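Local coordinates for fimbrin (Schizosaccharomyces pombe, PDB 1RT8), which binds and cross-links actin filaments and works with actin structures in cell polarity, cytokinesis, mating and spore formation, at residues F17-I21 with V124-I128; D28-R34 with D50-K56; L57-V62 with I127-G131; R69-K73 with E87-V91; R130-G134 with A256-N260. All coordinates share one frame. Numbering follows the deposited sequence.

Contact 1. Residues F17-I21 with V124-I128; sequences FIKHI and VWQII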
# COMPACT_ATOMS: atom_id res chain seq x y z
N PHE A 17 -1.94 -17.43 9.68
CA PHE A 17 -1.82 -16.80 8.36
C PHE A 17 -2.10 -17.82 7.26
O PHE A 17 -2.81 -17.54 6.30
CB PHE A 17 -0.42 -16.20 8.18
CG PHE A 17 -0.15 -14.99 9.03
CD1 PHE A 17 1.14 -14.50 9.17
CD2 PHE A 17 -1.19 -14.35 9.70
CE1 PHE A 17 1.39 -13.38 9.97
CE2 PHE A 17 -0.94 -13.23 10.49
CZ PHE A 17 0.35 -12.75 10.63
N ILE A 18 -1.53 -19.02 7.40
CA ILE A 18 -1.75 -20.05 6.40
C ILE A 18 -3.22 -20.44 6.35
O ILE A 18 -3.77 -20.68 5.28
CB ILE A 18 -0.91 -21.31 6.70
CG1 ILE A 18 0.58 -20.97 6.58
CG2 ILE A 18 -1.30 -22.42 5.73
CD1 ILE A 18 1.51 -22.07 7.06
N LYS A 19 -3.87 -20.49 7.52
CA LYS A 19 -5.28 -20.84 7.57
C LYS A 19 -6.09 -19.78 6.82
O LYS A 19 -6.99 -20.10 6.05
CB LYS A 19 -5.76 -20.94 9.02
CG LYS A 19 -5.13 -22.10 9.79
CD LYS A 19 -5.72 -22.24 11.19
CE LYS A 19 -7.22 -22.54 11.16
NZ LYS A 19 -7.75 -22.85 12.51
N HIS A 20 -5.76 -18.51 7.05
CA HIS A 20 -6.46 -17.43 6.37
C HIS A 20 -6.26 -17.57 4.87
O HIS A 20 -7.19 -17.38 4.08
CB HIS A 20 -5.94 -16.06 6.84
CG HIS A 20 -6.39 -14.93 5.98
ND1 HIS A 20 -5.63 -14.44 4.94
CD2 HIS A 20 -7.54 -14.21 5.97
CE1 HIS A 20 -6.29 -13.47 4.33
NE2 HIS A 20 -7.46 -13.31 4.94
N ILE A 21 -5.04 -17.92 4.46
CA ILE A 21 -4.75 -18.08 3.04
C ILE A 21 -5.51 -19.27 2.46
O ILE A 21 -5.93 -19.24 1.30
CB ILE A 21 -3.23 -18.26 2.81
CG1 ILE A 21 -2.50 -16.99 3.26
CG2 ILE A 21 -2.96 -18.52 1.34
CD1 ILE A 21 -0.99 -17.11 3.23
N VAL A 124 3.64 -11.54 3.89
CA VAL A 124 2.29 -12.09 3.99
C VAL A 124 1.47 -11.25 4.97
O VAL A 124 0.33 -10.87 4.67
CB VAL A 124 2.32 -13.56 4.48
CG1 VAL A 124 0.96 -13.96 5.08
CG2 VAL A 124 2.64 -14.47 3.30
N TRP A 125 2.06 -10.95 6.12
CA TRP A 125 1.37 -10.15 7.12
C TRP A 125 1.07 -8.75 6.59
O TRP A 125 -0.05 -8.24 6.78
CB TRP A 125 2.21 -10.06 8.41
CG TRP A 125 1.74 -9.00 9.35
CD1 TRP A 125 2.46 -7.93 9.80
CD2 TRP A 125 0.42 -8.85 9.90
NE1 TRP A 125 1.67 -7.12 10.59
CE2 TRP A 125 0.41 -7.66 10.66
CE3 TRP A 125 -0.76 -9.60 9.81
CZ2 TRP A 125 -0.73 -7.21 11.33
CZ3 TRP A 125 -1.90 -9.15 10.48
CH2 TRP A 125 -1.87 -7.96 11.23
N GLN A 126 2.03 -8.12 5.91
CA GLN A 126 1.78 -6.79 5.38
C GLN A 126 0.60 -6.81 4.42
O GLN A 126 -0.25 -5.91 4.44
CB GLN A 126 3.02 -6.22 4.68
CG GLN A 126 4.19 -5.89 5.62
CD GLN A 126 3.84 -4.85 6.68
OE1 GLN A 126 3.24 -3.81 6.38
NE2 GLN A 126 4.22 -5.12 7.92
N ILE A 127 0.55 -7.84 3.57
CA ILE A 127 -0.55 -7.95 2.61
C ILE A 127 -1.89 -8.16 3.33
O ILE A 127 -2.88 -7.49 3.01
CB ILE A 127 -0.31 -9.11 1.60
CG1 ILE A 127 0.95 -8.81 0.77
CG2 ILE A 127 -1.50 -9.25 0.65
CD1 ILE A 127 1.30 -9.89 -0.24
N ILE A 128 -1.92 -9.06 4.31
CA ILE A 128 -3.13 -9.35 5.09
C ILE A 128 -3.59 -8.11 5.84
O ILE A 128 -4.79 -7.81 5.88
CB ILE A 128 -2.91 -10.47 6.12
CG1 ILE A 128 -2.76 -11.82 5.41
CG2 ILE A 128 -4.09 -10.52 7.10
CD1 ILE A 128 -2.51 -12.97 6.36
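A buried helix-helix contact of the first calponin-homology domain is made here side chain to side chain, with no hydrogen bond between the segments: F17-I21 of helix 11-25 crosses V124-I128 of helix 117-131. The axes of the two short segments approach to 11.3 Å at 54°, a wide separation that bulky residues have to fill. F17 does most of this. Its CA lies 7.5 Å from the CA of W125, and its side chain reaches three residues: CB of F17 is 4.1 Å from CG1 of V124, its CD2 3.8 Å from CD1 of I128, and its CZ 3.4 Å from CE3 of W125. The F17 ring and the six-membered ring of W125 are nearly parallel, at 9°, but slid so far, with centroids 5.6 Å apart, that they barely overlap. One turn on, CD1 of I21 touches CG1 of V124 at 4.1 Å, while ND1 of H20 lies 3.7 Å from CD1 of I128. F17 and W125 also touch helix 248-261 of the second domain, and K249 there makes a cation-pi contact with W125. An N-terminal helix packed obliquely on the domain's last long helix is a hallmark of the all-helical calponin-homology fold.

Contact 2. Residues D28-R34 with D50-K56; sequences DPDVGSR and DGLILSK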
# COMPACT_ATOMS: atom_id res chain seq x y z
N ASP A 28 -9.74 -21.66 -5.69
CA ASP A 28 -9.20 -20.85 -6.77
C ASP A 28 -8.74 -21.74 -7.92
O ASP A 28 -7.94 -22.65 -7.73
CB ASP A 28 -8.04 -20.00 -6.26
CG ASP A 28 -7.52 -19.06 -7.31
OD1 ASP A 28 -6.85 -19.54 -8.25
OD2 ASP A 28 -7.80 -17.84 -7.21
N PRO A 29 -9.24 -21.47 -9.13
CA PRO A 29 -8.92 -22.22 -10.35
C PRO A 29 -7.44 -22.45 -10.63
O PRO A 29 -7.05 -23.50 -11.14
CB PRO A 29 -9.59 -21.39 -11.45
CG PRO A 29 -10.78 -20.81 -10.75
CD PRO A 29 -10.18 -20.37 -9.43
N ASP A 30 -6.62 -21.46 -10.30
CA ASP A 30 -5.19 -21.55 -10.56
C ASP A 30 -4.36 -22.22 -9.46
O ASP A 30 -3.44 -22.98 -9.76
CB ASP A 30 -4.64 -20.15 -10.83
CG ASP A 30 -5.30 -19.49 -12.02
OD1 ASP A 30 -5.07 -19.95 -13.16
OD2 ASP A 30 -6.07 -18.52 -11.82
N VAL A 31 -4.68 -21.95 -8.21
CA VAL A 31 -3.93 -22.53 -7.10
C VAL A 31 -4.77 -23.53 -6.30
O VAL A 31 -4.38 -23.96 -5.21
CB VAL A 31 -3.39 -21.42 -6.16
CG1 VAL A 31 -2.44 -22.01 -5.13
CG2 VAL A 31 -2.67 -20.37 -6.97
N GLY A 32 -5.93 -23.89 -6.85
CA GLY A 32 -6.80 -24.83 -6.17
C GLY A 32 -6.13 -26.17 -5.91
O GLY A 32 -6.37 -26.81 -4.88
N SER A 33 -5.28 -26.59 -6.83
CA SER A 33 -4.57 -27.86 -6.72
C SER A 33 -3.64 -27.97 -5.52
O SER A 33 -2.94 -28.97 -5.37
CB SER A 33 -3.77 -28.12 -7.99
OG SER A 33 -2.81 -27.09 -8.21
N ARG A 34 -3.62 -26.96 -4.66
CA ARG A 34 -2.75 -26.98 -3.49
C ARG A 34 -3.28 -26.19 -2.31
O ARG A 34 -2.63 -26.12 -1.26
CB ARG A 34 -1.35 -26.46 -3.87
CG ARG A 34 -1.35 -25.26 -4.82
CD ARG A 34 0.06 -24.71 -5.05
NE ARG A 34 0.19 -24.00 -6.32
CZ ARG A 34 1.26 -23.31 -6.69
NH1 ARG A 34 2.31 -23.21 -5.88
NH2 ARG A 34 1.29 -22.72 -7.87
N ASP A 50 6.75 -19.58 -6.56
CA ASP A 50 6.44 -19.15 -7.91
C ASP A 50 5.57 -17.91 -7.99
O ASP A 50 5.08 -17.56 -9.06
CB ASP A 50 5.83 -20.29 -8.75
CG ASP A 50 4.41 -20.66 -8.33
OD1 ASP A 50 3.82 -20.00 -7.45
OD2 ASP A 50 3.89 -21.65 -8.90
N GLY A 51 5.39 -17.24 -6.85
CA GLY A 51 4.60 -16.02 -6.81
C GLY A 51 3.09 -16.05 -7.02
O GLY A 51 2.43 -15.03 -6.84
N LEU A 52 2.52 -17.20 -7.38
CA LEU A 52 1.07 -17.27 -7.61
C LEU A 52 0.23 -17.04 -6.35
O LEU A 52 -0.70 -16.23 -6.36
CB LEU A 52 0.71 -18.62 -8.26
CG LEU A 52 1.22 -18.75 -9.70
CD1 LEU A 52 0.96 -20.15 -10.23
CD2 LEU A 52 0.56 -17.71 -10.57
N ILE A 53 0.55 -17.76 -5.28
CA ILE A 53 -0.17 -17.62 -4.02
C ILE A 53 -0.13 -16.18 -3.53
O ILE A 53 -1.16 -15.62 -3.13
CB ILE A 53 0.42 -18.52 -2.94
CG1 ILE A 53 0.12 -19.99 -3.28
CG2 ILE A 53 -0.13 -18.16 -1.58
CD1 ILE A 53 0.68 -20.98 -2.29
N LEU A 54 1.06 -15.58 -3.55
CA LEU A 54 1.20 -14.19 -3.10
C LEU A 54 0.41 -13.22 -3.97
O LEU A 54 -0.21 -12.30 -3.46
CB LEU A 54 2.68 -13.79 -3.06
CG LEU A 54 3.44 -14.51 -1.95
CD1 LEU A 54 4.94 -14.20 -2.05
CD2 LEU A 54 2.88 -14.06 -0.61
N SER A 55 0.45 -13.43 -5.29
CA SER A 55 -0.28 -12.57 -6.22
C SER A 55 -1.77 -12.66 -5.91
O SER A 55 -2.49 -11.65 -5.96
CB SER A 55 -0.04 -12.99 -7.68
OG SER A 55 1.28 -12.68 -8.09
N LYS A 56 -2.24 -13.87 -5.60
CA LYS A 56 -3.64 -14.09 -5.26
C LYS A 56 -3.98 -13.37 -3.94
O LYS A 56 -5.02 -12.74 -3.82
CB LYS A 56 -3.92 -15.59 -5.12
CG LYS A 56 -3.84 -16.38 -6.42
CD LYS A 56 -5.03 -16.09 -7.32
CE LYS A 56 -5.05 -17.03 -8.54
NZ LYS A 56 -6.31 -16.85 -9.32
O HOH W 1 5.54 -22.31 -5.93
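The D28-R34 segment is an irregular connection, whereas D50-K56 turns into a helix: G51, whose positive phi suits glycine, occupies the N-cap position and residues 52-56 form the first turn or so. The backbones come nearest at V31 and I53, whose CA atoms are 6.9 Å apart. Both segments use an aspartate to shape their own chain. OD1 of D28 accepts from N of D30 (2.8 Å) and N of V31 (3.2 Å), an Asx turn widened to an Asx motif, and OD1 of D50 accepts from N of L52 at 3.1 Å in a second Asx turn. The same carboxylates then pair across the interface. NZ of K56 forms salt bridges with OD2 of D28 (2.8 Å) and OD2 of D30 (3.0 Å), and K56 also forms a salt bridge with E68, outside the two segments. Farther along, NH2 of R34 forms a salt bridge with OD2 of D50, donating at 3.0 Å. Between these charged ends lies an apolar patch, where CG1 of V31 meets CG1 of I53 at 3.7 Å and CG2 of V31 meets CB of L52 at 4.0 Å. The contact thus fastens the connection between helices 11-25 and 43-47 to the start of helix 52-61. I53 continues into the core against I21 and L25 of helix 11-25, while D50 and L52 reach C85 and N88 of helix 82-99.

Contact 3. Residues L57-V62 with I127-G131; sequences LINDSV and IIRRG. With SO4 (sulfate ion), chain C.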
# COMPACT_ATOMS: atom_id res chain seq x y z
N LEU A 57 -3.09 -13.48 -2.96
CA LEU A 57 -3.33 -12.82 -1.68
C LEU A 57 -3.44 -11.31 -1.89
O LEU A 57 -4.29 -10.63 -1.29
CB LEU A 57 -2.19 -13.15 -0.71
CG LEU A 57 -2.34 -12.60 0.71
CD1 LEU A 57 -3.57 -13.22 1.36
CD2 LEU A 57 -1.09 -12.94 1.51
N ILE A 58 -2.59 -10.78 -2.76
CA ILE A 58 -2.61 -9.35 -3.06
C ILE A 58 -3.95 -8.89 -3.64
O ILE A 58 -4.45 -7.83 -3.28
CB ILE A 58 -1.50 -9.01 -4.06
CG1 ILE A 58 -0.15 -9.10 -3.34
CG2 ILE A 58 -1.75 -7.63 -4.69
CD1 ILE A 58 1.04 -8.81 -4.22
N ASN A 59 -4.52 -9.68 -4.55
CA ASN A 59 -5.81 -9.30 -5.13
C ASN A 59 -6.97 -9.49 -4.18
O ASN A 59 -8.04 -8.91 -4.38
CB ASN A 59 -6.07 -10.06 -6.44
CG ASN A 59 -5.47 -9.36 -7.64
OD1 ASN A 59 -5.36 -8.14 -7.67
ND2 ASN A 59 -5.10 -10.14 -8.65
N ASP A 60 -6.79 -10.31 -3.15
CA ASP A 60 -7.84 -10.50 -2.15
C ASP A 60 -7.80 -9.28 -1.23
O ASP A 60 -8.84 -8.74 -0.86
CB ASP A 60 -7.60 -11.78 -1.33
CG ASP A 60 -8.60 -11.94 -0.18
OD1 ASP A 60 -8.18 -11.84 1.00
OD2 ASP A 60 -9.80 -12.16 -0.47
N SER A 61 -6.60 -8.84 -0.88
CA SER A 61 -6.45 -7.68 -0.01
C SER A 61 -6.91 -6.40 -0.69
O SER A 61 -7.63 -5.60 -0.10
CB SER A 61 -5.00 -7.52 0.44
OG SER A 61 -4.64 -8.56 1.33
N VAL A 62 -6.47 -6.20 -1.93
CA VAL A 62 -6.84 -5.01 -2.69
C VAL A 62 -7.20 -5.45 -4.11
O VAL A 62 -6.35 -5.53 -5.00
CB VAL A 62 -5.69 -3.98 -2.74
CG1 VAL A 62 -6.11 -2.78 -3.57
CG2 VAL A 62 -5.32 -3.55 -1.33
N ILE A 127 0.55 -7.84 3.57
CA ILE A 127 -0.55 -7.95 2.61
C ILE A 127 -1.89 -8.16 3.33
O ILE A 127 -2.88 -7.49 3.01
CB ILE A 127 -0.31 -9.11 1.60
CG1 ILE A 127 0.95 -8.81 0.77
CG2 ILE A 127 -1.50 -9.25 0.65
CD1 ILE A 127 1.30 -9.89 -0.24
N ILE A 128 -1.92 -9.06 4.31
CA ILE A 128 -3.13 -9.35 5.09
C ILE A 128 -3.59 -8.11 5.84
O ILE A 128 -4.79 -7.81 5.88
CB ILE A 128 -2.91 -10.47 6.12
CG1 ILE A 128 -2.76 -11.82 5.41
CG2 ILE A 128 -4.09 -10.52 7.10
CD1 ILE A 128 -2.51 -12.97 6.36
N ARG A 129 -2.64 -7.41 6.45
CA ARG A 129 -2.94 -6.19 7.21
C ARG A 129 -3.53 -5.12 6.31
O ARG A 129 -4.48 -4.45 6.70
CB ARG A 129 -1.66 -5.67 7.88
CG ARG A 129 -1.78 -4.29 8.50
CD ARG A 129 -0.53 -3.96 9.32
NE ARG A 129 -0.56 -2.61 9.88
CZ ARG A 129 -0.43 -1.50 9.16
NH1 ARG A 129 -0.28 -1.57 7.84
NH2 ARG A 129 -0.46 -0.31 9.76
N ARG A 130 -2.97 -4.95 5.12
CA ARG A 130 -3.47 -3.95 4.19
C ARG A 130 -4.92 -4.21 3.78
O ARG A 130 -5.66 -3.28 3.49
CB ARG A 130 -2.58 -3.90 2.93
CG ARG A 130 -3.11 -3.02 1.79
CD ARG A 130 -3.27 -1.57 2.22
NE ARG A 130 -3.85 -0.73 1.17
CZ ARG A 130 -5.12 -0.81 0.75
NH1 ARG A 130 -5.95 -1.68 1.30
NH2 ARG A 130 -5.54 -0.02 -0.22
N GLY A 131 -5.33 -5.47 3.78
CA GLY A 131 -6.69 -5.80 3.39
C GLY A 131 -7.75 -5.82 4.49
O GLY A 131 -8.94 -5.78 4.20
S SO4 C . 1.09 2.58 7.65
O1 SO4 C . 1.33 0.98 7.74
O2 SO4 C . -0.31 2.72 7.29
O3 SO4 C . 1.39 3.14 8.79
O4 SO4 C . 1.91 2.97 6.53
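I127 lies over L57 and I58, its CG2 3.5 Å from CG of L57 and its CD1 3.5 Å from CG1 of I58, and gives up more surface here than any other residue of the two segments. The helix segments run nearly parallel, at 16°, with axes 8.6 Å apart, and they draw together toward their C-terminal ends: the CA atoms of I58 and I127 are 6.2 Å apart, those of S61 and G131 only 3.9 Å. Small residues permit this closeness. A CB on G131 would clash with CA of S61, and OG of S61 donates a 2.7 Å hydrogen bond to the backbone O of I127. Beyond the helix end, CG2 of V62 sits over one face of the R130 guanidinium, 3.3 Å from NH1. R129 points away, forming a salt bridge with E163 and weak hydrogen bonds to a sulfate probably left by the crystallisation liquor. Close side-by-side packing of helices 52-61 and 117-131 is part of the helical core of the calponin-homology fold.

Contact 4. Residues R69-K73 with E87-V91; sequences RVLNK and ENNNV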
# COMPACT_ATOMS: atom_id res chain seq x y z
N ARG A 69 -3.59 -12.28 -15.82
CA ARG A 69 -3.21 -12.83 -17.11
C ARG A 69 -1.73 -12.58 -17.44
O ARG A 69 -1.25 -13.06 -18.46
CB ARG A 69 -4.09 -12.25 -18.21
CG ARG A 69 -5.55 -12.63 -18.07
CD ARG A 69 -6.38 -11.86 -19.05
NE ARG A 69 -6.14 -10.43 -18.93
CZ ARG A 69 -6.60 -9.52 -19.77
NH1 ARG A 69 -7.34 -9.90 -20.81
NH2 ARG A 69 -6.33 -8.23 -19.59
N VAL A 70 -1.02 -11.82 -16.60
CA VAL A 70 0.41 -11.57 -16.83
C VAL A 70 1.27 -12.62 -16.13
O VAL A 70 2.46 -12.76 -16.40
CB VAL A 70 0.88 -10.17 -16.30
CG1 VAL A 70 0.03 -9.05 -16.89
CG2 VAL A 70 0.84 -10.14 -14.78
N LEU A 71 0.65 -13.37 -15.22
CA LEU A 71 1.37 -14.38 -14.46
C LEU A 71 1.53 -15.70 -15.21
O LEU A 71 0.63 -16.13 -15.93
CB LEU A 71 0.64 -14.66 -13.14
CG LEU A 71 0.44 -13.49 -12.19
CD1 LEU A 71 -0.54 -13.88 -11.10
CD2 LEU A 71 1.78 -13.08 -11.60
N ASN A 72 2.69 -16.33 -15.03
CA ASN A 72 2.95 -17.63 -15.63
C ASN A 72 2.18 -18.57 -14.73
O ASN A 72 2.38 -18.56 -13.51
CB ASN A 72 4.44 -17.94 -15.58
CG ASN A 72 5.26 -16.95 -16.36
OD1 ASN A 72 4.97 -16.68 -17.52
ND2 ASN A 72 6.29 -16.39 -15.74
N LYS A 73 1.30 -19.39 -15.30
CA LYS A 73 0.46 -20.26 -14.49
C LYS A 73 0.64 -21.77 -14.52
O LYS A 73 -0.34 -22.50 -14.64
CB LYS A 73 -1.00 -19.93 -14.77
CG LYS A 73 -1.37 -18.49 -14.47
CD LYS A 73 -2.78 -18.16 -14.90
CE LYS A 73 -3.11 -16.71 -14.60
NZ LYS A 73 -4.48 -16.33 -15.06
N GLU A 87 9.75 -13.61 -12.93
CA GLU A 87 8.82 -12.71 -13.60
C GLU A 87 7.60 -12.53 -12.70
O GLU A 87 7.17 -11.42 -12.42
CB GLU A 87 8.37 -13.27 -14.96
CG GLU A 87 9.50 -13.43 -15.98
CD GLU A 87 9.02 -14.01 -17.30
OE1 GLU A 87 8.29 -15.02 -17.29
OE2 GLU A 87 9.38 -13.46 -18.36
N ASN A 88 7.03 -13.65 -12.25
CA ASN A 88 5.87 -13.60 -11.37
C ASN A 88 6.22 -12.85 -10.08
O ASN A 88 5.43 -12.04 -9.58
CB ASN A 88 5.41 -15.02 -11.01
CG ASN A 88 4.63 -15.68 -12.14
OD1 ASN A 88 4.46 -15.11 -13.21
ND2 ASN A 88 4.15 -16.90 -11.90
N ASN A 89 7.39 -13.12 -9.52
CA ASN A 89 7.77 -12.46 -8.28
C ASN A 89 8.00 -10.97 -8.44
O ASN A 89 7.82 -10.21 -7.50
CB ASN A 89 8.99 -13.16 -7.66
CG ASN A 89 8.62 -14.53 -7.09
OD1 ASN A 89 7.46 -14.78 -6.76
ND2 ASN A 89 9.60 -15.41 -6.97
N ASN A 90 8.37 -10.55 -9.65
CA ASN A 90 8.55 -9.12 -9.91
C ASN A 90 7.18 -8.45 -9.78
O ASN A 90 7.06 -7.35 -9.23
CB ASN A 90 9.09 -8.88 -11.32
CG ASN A 90 10.58 -9.14 -11.42
OD1 ASN A 90 11.27 -9.25 -10.42
ND2 ASN A 90 11.08 -9.22 -12.65
N VAL A 91 6.15 -9.12 -10.30
CA VAL A 91 4.78 -8.61 -10.24
C VAL A 91 4.32 -8.50 -8.78
O VAL A 91 3.70 -7.51 -8.39
CB VAL A 91 3.80 -9.54 -11.00
CG1 VAL A 91 2.37 -9.07 -10.77
CG2 VAL A 91 4.12 -9.54 -12.48
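E87 opens the contact on helix 82-99: its OE1 accepts a 2.9 Å hydrogen bond from ND2 of N72, while OE2 of the same carboxylate is hydrogen-bonded to OH of Y455, from the fourth calponin-homology domain. Next comes N88, which pairs with the backbone of the facing segment as a peptide group would. Its OD1 accepts from N of N72 at 2.8 Å and its ND2 donates to O of N72 at 2.9 Å, so a single side-chain amide satisfies both polar backbone atoms of one residue. The CA atoms of N88 and L71 are 5.5 Å apart. One turn after E87, V91 adds the apolar part, with CG2 of V70 4.1 Å from its CG2 and CD2 of L71 4.1 Å from its CB. V70 also packs on helix 467-483, and ND2 of N88 is also hydrogen-bonded to O of D50. These asparagine hydrogen bonds hold the long connection after helix 52-61 against helix 82-99 in the first calponin-homology domain, at a place where that domain meets the fourth within the compact cross-linking core.

Contact 5. Residues R130-G134 with A256-N260; sequences RGLLG and AHLFN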
# COMPACT_ATOMS: atom_id res chain seq x y z
N ARG A 130 -2.97 -4.95 5.12
CA ARG A 130 -3.47 -3.95 4.19
C ARG A 130 -4.92 -4.21 3.78
O ARG A 130 -5.66 -3.28 3.49
CB ARG A 130 -2.58 -3.90 2.93
CG ARG A 130 -3.11 -3.02 1.79
CD ARG A 130 -3.27 -1.57 2.22
NE ARG A 130 -3.85 -0.73 1.17
CZ ARG A 130 -5.12 -0.81 0.75
NH1 ARG A 130 -5.95 -1.68 1.30
NH2 ARG A 130 -5.54 -0.02 -0.22
N GLY A 131 -5.33 -5.47 3.78
CA GLY A 131 -6.69 -5.80 3.39
C GLY A 131 -7.75 -5.82 4.49
O GLY A 131 -8.94 -5.78 4.20
N LEU A 132 -7.31 -5.88 5.74
CA LEU A 132 -8.21 -5.94 6.89
C LEU A 132 -9.48 -5.09 6.86
O LEU A 132 -10.56 -5.61 7.07
CB LEU A 132 -7.44 -5.65 8.17
CG LEU A 132 -6.34 -6.67 8.51
CD1 LEU A 132 -5.64 -6.23 9.78
CD2 LEU A 132 -6.95 -8.06 8.67
N LEU A 133 -9.36 -3.79 6.61
CA LEU A 133 -10.56 -2.95 6.58
C LEU A 133 -11.27 -2.86 5.22
O LEU A 133 -12.49 -2.70 5.17
CB LEU A 133 -10.24 -1.54 7.09
CG LEU A 133 -9.90 -1.39 8.59
CD1 LEU A 133 -10.94 -2.13 9.42
CD2 LEU A 133 -8.52 -1.96 8.86
N GLY A 134 -10.52 -2.95 4.13
CA GLY A 134 -11.13 -2.89 2.81
C GLY A 134 -11.33 -1.49 2.24
O GLY A 134 -10.39 -0.70 2.21
N ALA A 256 -10.15 -6.23 13.67
CA ALA A 256 -10.53 -5.72 12.36
C ALA A 256 -11.78 -6.42 11.84
O ALA A 256 -12.73 -5.77 11.40
CB ALA A 256 -9.37 -5.91 11.37
N HIS A 257 -11.78 -7.74 11.90
CA HIS A 257 -12.92 -8.52 11.42
C HIS A 257 -14.19 -8.22 12.22
O HIS A 257 -15.29 -8.14 11.66
CB HIS A 257 -12.60 -10.01 11.48
CG HIS A 257 -13.70 -10.88 10.97
ND1 HIS A 257 -14.70 -11.37 11.79
CD2 HIS A 257 -14.00 -11.31 9.72
CE1 HIS A 257 -15.55 -12.07 11.07
NE2 HIS A 257 -15.15 -12.05 9.81
N LEU A 258 -14.04 -8.06 13.53
CA LEU A 258 -15.16 -7.77 14.40
C LEU A 258 -15.76 -6.43 14.00
O LEU A 258 -16.97 -6.23 14.05
CB LEU A 258 -14.68 -7.71 15.86
CG LEU A 258 -15.74 -7.49 16.93
CD1 LEU A 258 -16.76 -8.62 16.89
CD2 LEU A 258 -15.06 -7.42 18.29
N PHE A 259 -14.89 -5.52 13.58
CA PHE A 259 -15.31 -4.19 13.16
C PHE A 259 -16.03 -4.24 11.82
O PHE A 259 -16.97 -3.48 11.60
CB PHE A 259 -14.09 -3.27 13.04
CG PHE A 259 -14.40 -1.96 12.39
CD1 PHE A 259 -14.96 -0.92 13.11
CD2 PHE A 259 -14.11 -1.76 11.04
CE1 PHE A 259 -15.23 0.31 12.51
CE2 PHE A 259 -14.38 -0.53 10.43
CZ PHE A 259 -14.94 0.50 11.17
N ASN A 260 -15.59 -5.12 10.93
CA ASN A 260 -16.22 -5.21 9.61
C ASN A 260 -17.61 -5.81 9.65
O ASN A 260 -18.47 -5.46 8.84
CB ASN A 260 -15.36 -6.04 8.64
CG ASN A 260 -14.03 -5.39 8.34
OD1 ASN A 260 -13.90 -4.17 8.42
ND2 ASN A 260 -13.04 -6.20 7.98
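Within the first actin-binding region, a tandem pair of calponin-homology domains, this contact joins the two: R130-G134, at the end of helix 117-131, meets A256-N260 of helix 248-261. Three residues carry most of the buried surface. L133, with the largest share, directs its side chain onto the second domain, where CD1 lies 3.6 Å from CD2 of F259 and 3.7 Å from OD1 of N260. A256 comes next. Its methyl points at the first domain and packs against L132, CB to CB, at 3.7 Å; having so short a side chain, it lets the backbones approach, and the CA atoms of L132 and A256 are 5.9 Å apart. L132 is the third, buried beside that methyl. Both L133 and A256 also touch L166 of helix 162-176, and F259 packs edge-to-face with W169, so the apolar patch merges with the interior of the second domain. After L133 the chain turns off at G134, whose backbone angles would jam a side chain against the preceding carbonyl. One polar tie crosses between the segments at the more exposed margin of the interface: ND2 of N260 donates to the backbone O of L132, 2.7 Å away, at an N-H...O angle of 162°.

How the contacts relate
Contacts 1 to 4 lie inside the first calponin-homology domain, and contact 5 joins it to the second. Helix 117-131 is the common thread: contacts 1, 3 and 5 succeed one another along it, contact 3 sharing I127 and I128 with contact 1 and R130 and G131 with contact 5. Helix 52-61 likewise links contacts 2 and 3, whose centres are 14 Å apart. Along the chain, contacts 2 and 4 are nested within the loop closed by contact 1; they touch each other, with centres 11 Å apart. Contacts 4 and 5, about 27 Å apart between centres, mark two sides on which the first domain meets others, illustrating how one helical core can both hold its own loops and join neighbouring domains.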